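Long-range contact in ATP phosphoribosyltransferase regulatory subunit (Bacillus halodurans, PDB 3OD1), which is probably required, together with its HisG partner, for the first step of histidine biosynthesis and may allow feedback regulation by histidine: residues Ala62-Lys70 with Ser110-Asn118. Numbering follows the deposited sequence.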
# COMPACT_ATOMS: atom_id res chain seq x y z
N ALA B 62 -15.62 -13.61 -4.46
CA ALA B 62 -16.77 -13.17 -5.26
C ALA B 62 -16.38 -12.90 -6.71
O ALA B 62 -17.22 -12.87 -7.59
CB ALA B 62 -17.40 -11.93 -4.64
N ILE B 63 -15.09 -12.67 -6.93
CA ILE B 63 -14.55 -12.40 -8.26
C ILE B 63 -14.61 -13.66 -9.12
O ILE B 63 -14.20 -14.73 -8.67
CB ILE B 63 -13.10 -11.88 -8.17
CG1 ILE B 63 -13.04 -10.74 -7.16
CG2 ILE B 63 -12.61 -11.40 -9.53
CD1 ILE B 63 -14.09 -9.67 -7.39
N LEU B 64 -15.14 -13.53 -10.33
CA LEU B 64 -15.35 -14.69 -11.20
C LEU B 64 -14.02 -15.29 -11.59
O LEU B 64 -13.03 -14.59 -11.74
CB LEU B 64 -16.12 -14.29 -12.46
CG LEU B 64 -17.64 -14.43 -12.39
CD1 LEU B 64 -18.15 -14.37 -10.96
CD2 LEU B 64 -18.31 -13.40 -13.28
N ASP B 65 -14.00 -16.61 -11.76
CA ASP B 65 -12.77 -17.32 -12.03
C ASP B 65 -11.99 -16.73 -13.21
O ASP B 65 -10.76 -16.61 -13.16
CB ASP B 65 -13.07 -18.80 -12.28
CG ASP B 65 -11.83 -19.65 -12.26
OD1 ASP B 65 -11.40 -20.08 -11.16
OD2 ASP B 65 -11.27 -19.90 -13.35
N GLN B 66 -12.70 -16.34 -14.26
CA GLN B 66 -12.07 -15.82 -15.46
C GLN B 66 -11.40 -14.46 -15.19
O GLN B 66 -10.51 -14.04 -15.94
CB GLN B 66 -13.10 -15.70 -16.58
CG GLN B 66 -12.53 -15.39 -17.94
CD GLN B 66 -13.58 -15.52 -19.05
OE1 GLN B 66 -14.61 -16.18 -18.87
NE2 GLN B 66 -13.31 -14.90 -20.19
N GLN B 67 -11.82 -13.79 -14.13
CA GLN B 67 -11.27 -12.48 -13.77
C GLN B 67 -10.10 -12.56 -12.79
O GLN B 67 -9.54 -11.53 -12.41
CB GLN B 67 -12.36 -11.58 -13.18
CG GLN B 67 -13.29 -10.97 -14.20
CD GLN B 67 -12.57 -10.00 -15.12
OE1 GLN B 67 -11.99 -9.01 -14.67
NE2 GLN B 67 -12.61 -10.29 -16.42
N LEU B 68 -9.75 -13.76 -12.34
CA LEU B 68 -8.67 -13.88 -11.36
C LEU B 68 -7.32 -13.77 -12.04
O LEU B 68 -7.13 -14.30 -13.14
CB LEU B 68 -8.76 -15.22 -10.62
CG LEU B 68 -10.02 -15.45 -9.79
CD1 LEU B 68 -10.08 -16.89 -9.34
CD2 LEU B 68 -10.04 -14.51 -8.60
N PHE B 69 -6.38 -13.06 -11.40
CA PHE B 69 -4.99 -13.08 -11.85
C PHE B 69 -4.30 -14.30 -11.25
O PHE B 69 -3.84 -14.29 -10.10
CB PHE B 69 -4.24 -11.80 -11.46
CG PHE B 69 -2.94 -11.60 -12.21
CD1 PHE B 69 -1.91 -12.53 -12.11
CD2 PHE B 69 -2.74 -10.49 -13.01
CE1 PHE B 69 -0.71 -12.35 -12.81
CE2 PHE B 69 -1.54 -10.30 -13.71
CZ PHE B 69 -0.54 -11.24 -13.61
N LYS B 70 -4.21 -15.36 -12.06
CA LYS B 70 -3.55 -16.59 -11.67
C LYS B 70 -2.08 -16.62 -12.07
O LYS B 70 -1.68 -16.00 -13.07
CB LYS B 70 -4.26 -17.80 -12.30
CG LYS B 70 -5.70 -17.99 -11.85
CD LYS B 70 -6.43 -19.00 -12.74
CE LYS B 70 -7.91 -19.10 -12.40
NZ LYS B 70 -8.53 -20.34 -12.99
N SER B 110 -6.17 -1.41 0.17
CA SER B 110 -5.27 -2.36 -0.48
C SER B 110 -5.44 -2.39 -1.98
O SER B 110 -6.55 -2.19 -2.50
CB SER B 110 -5.53 -3.77 0.04
OG SER B 110 -5.44 -3.84 1.45
N ASN B 111 -4.35 -2.68 -2.68
CA ASN B 111 -4.45 -3.01 -4.10
C ASN B 111 -4.99 -4.41 -4.28
O ASN B 111 -4.53 -5.36 -3.64
CB ASN B 111 -3.09 -2.89 -4.77
CG ASN B 111 -2.59 -1.47 -4.84
OD1 ASN B 111 -3.35 -0.52 -4.65
ND2 ASN B 111 -1.31 -1.31 -5.12
N VAL B 112 -5.96 -4.55 -5.18
CA VAL B 112 -6.43 -5.86 -5.60
C VAL B 112 -6.21 -5.99 -7.10
O VAL B 112 -5.88 -5.01 -7.79
CB VAL B 112 -7.93 -6.07 -5.23
CG1 VAL B 112 -8.09 -6.06 -3.71
CG2 VAL B 112 -8.77 -4.98 -5.84
N TYR B 113 -6.40 -7.21 -7.62
CA TYR B 113 -5.87 -7.54 -8.93
C TYR B 113 -6.89 -8.30 -9.77
O TYR B 113 -7.72 -9.04 -9.26
CB TYR B 113 -4.57 -8.36 -8.80
CG TYR B 113 -3.49 -7.69 -7.95
CD1 TYR B 113 -2.51 -6.90 -8.54
CD2 TYR B 113 -3.48 -7.83 -6.58
CE1 TYR B 113 -1.52 -6.29 -7.77
CE2 TYR B 113 -2.51 -7.24 -5.79
CZ TYR B 113 -1.53 -6.46 -6.39
OH TYR B 113 -0.58 -5.85 -5.61
N ARG B 114 -6.81 -8.08 -11.08
CA ARG B 114 -7.68 -8.74 -12.04
C ARG B 114 -6.80 -9.37 -13.12
O ARG B 114 -5.68 -8.91 -13.37
CB ARG B 114 -8.61 -7.73 -12.69
CG ARG B 114 -9.56 -7.07 -11.73
CD ARG B 114 -10.61 -8.04 -11.29
NE ARG B 114 -11.56 -7.43 -10.37
CZ ARG B 114 -11.43 -7.50 -9.05
NH1 ARG B 114 -10.40 -8.15 -8.53
NH2 ARG B 114 -12.33 -6.91 -8.26
N ALA B 115 -7.31 -10.42 -13.76
CA ALA B 115 -6.57 -11.05 -14.84
C ALA B 115 -6.33 -10.01 -15.94
O ALA B 115 -7.19 -9.17 -16.19
CB ALA B 115 -7.34 -12.26 -15.39
N GLN B 116 -5.17 -10.05 -16.58
CA GLN B 116 -4.87 -9.12 -17.67
C GLN B 116 -5.73 -9.45 -18.90
O GLN B 116 -5.48 -10.43 -19.60
CB GLN B 116 -3.38 -9.18 -18.03
CG GLN B 116 -2.46 -8.98 -16.83
CD GLN B 116 -1.01 -9.28 -17.14
OE1 GLN B 116 -0.59 -10.44 -17.15
NE2 GLN B 116 -0.22 -8.22 -17.37
N GLN B 117 -6.76 -8.65 -19.13
CA GLN B 117 -7.67 -8.89 -20.25
C GLN B 117 -7.76 -7.65 -21.13
O GLN B 117 -7.93 -6.54 -20.64
CB GLN B 117 -9.06 -9.29 -19.74
CG GLN B 117 -9.92 -8.14 -19.22
CD GLN B 117 -11.06 -7.80 -20.17
OE1 GLN B 117 -10.87 -7.69 -21.39
NE2 GLN B 117 -12.26 -7.61 -19.62
N ASN B 118 -7.65 -7.86 -22.44
CA ASN B 118 -7.63 -6.75 -23.40
C ASN B 118 -8.76 -5.74 -23.25
O ASN B 118 -8.61 -4.57 -23.62
CB ASN B 118 -7.58 -7.28 -24.84
CG ASN B 118 -6.18 -7.61 -25.28
OD1 ASN B 118 -5.55 -8.53 -24.76
ND2 ASN B 118 -5.67 -6.85 -26.25
O HOH W 1 -6.92 -11.72 -9.04
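Tyr113 O is gripped by a water and by a guanidinium N-H: the water donates to it and in turn accepts from Phe69 N, 2.8 Å away, while Arg114 NH1 folds back onto the same oxygen at 2.9 Å. That second donor stands above the carbonyl plane, 57° out of it, and its bond is bent. One residue on, Ala115 N bonds directly to Gln67 O at 2.8 Å. Water and direct bond thus join the 3-10 segment 65-67 and Phe69 after it to the chain just beyond strand 104-113. The bend of Arg114 at chi2 turns its guanidinium back toward Tyr113, and NH1 also bonds Pro83 O in the loop after strand 78-81. Ile63 lies over one face of this group, its CD1 3.4 Å from Arg114 NH2, and the two side chains cross at about a right angle. Gln67 OE1 approaches the aliphatic part of Arg114, 3.8 Å from CD, with amide and guanidinium planes perpendicular. With CG anti to the backbone N (chi1 -164°), the Phe69 ring receives Arg114 O at its edge, 3.4 Å from CD2. Gln116 CG meets Phe69 CE2 obliquely at 3.5 Å; its amide, 29° from the ring plane, is anchored through NE2 to Phe14 O. Leu51 of the second subunit packs on Phe69, and Tyr113 OH bonds Thr50 OG1 of that subunit, so the contact adjoins the dimer interface of this class II synthetase-like fold. A leucine in place of Arg114 would probably leave Tyr113 O without its guanidinium donor, Pro83 O without this partner, and Ile63 without its flat polar neighbour. The chemistry implies a junction in which backbone carbonyls serve as acceptors, one arginine linking two of them with Ile63 over one face of its guanidinium.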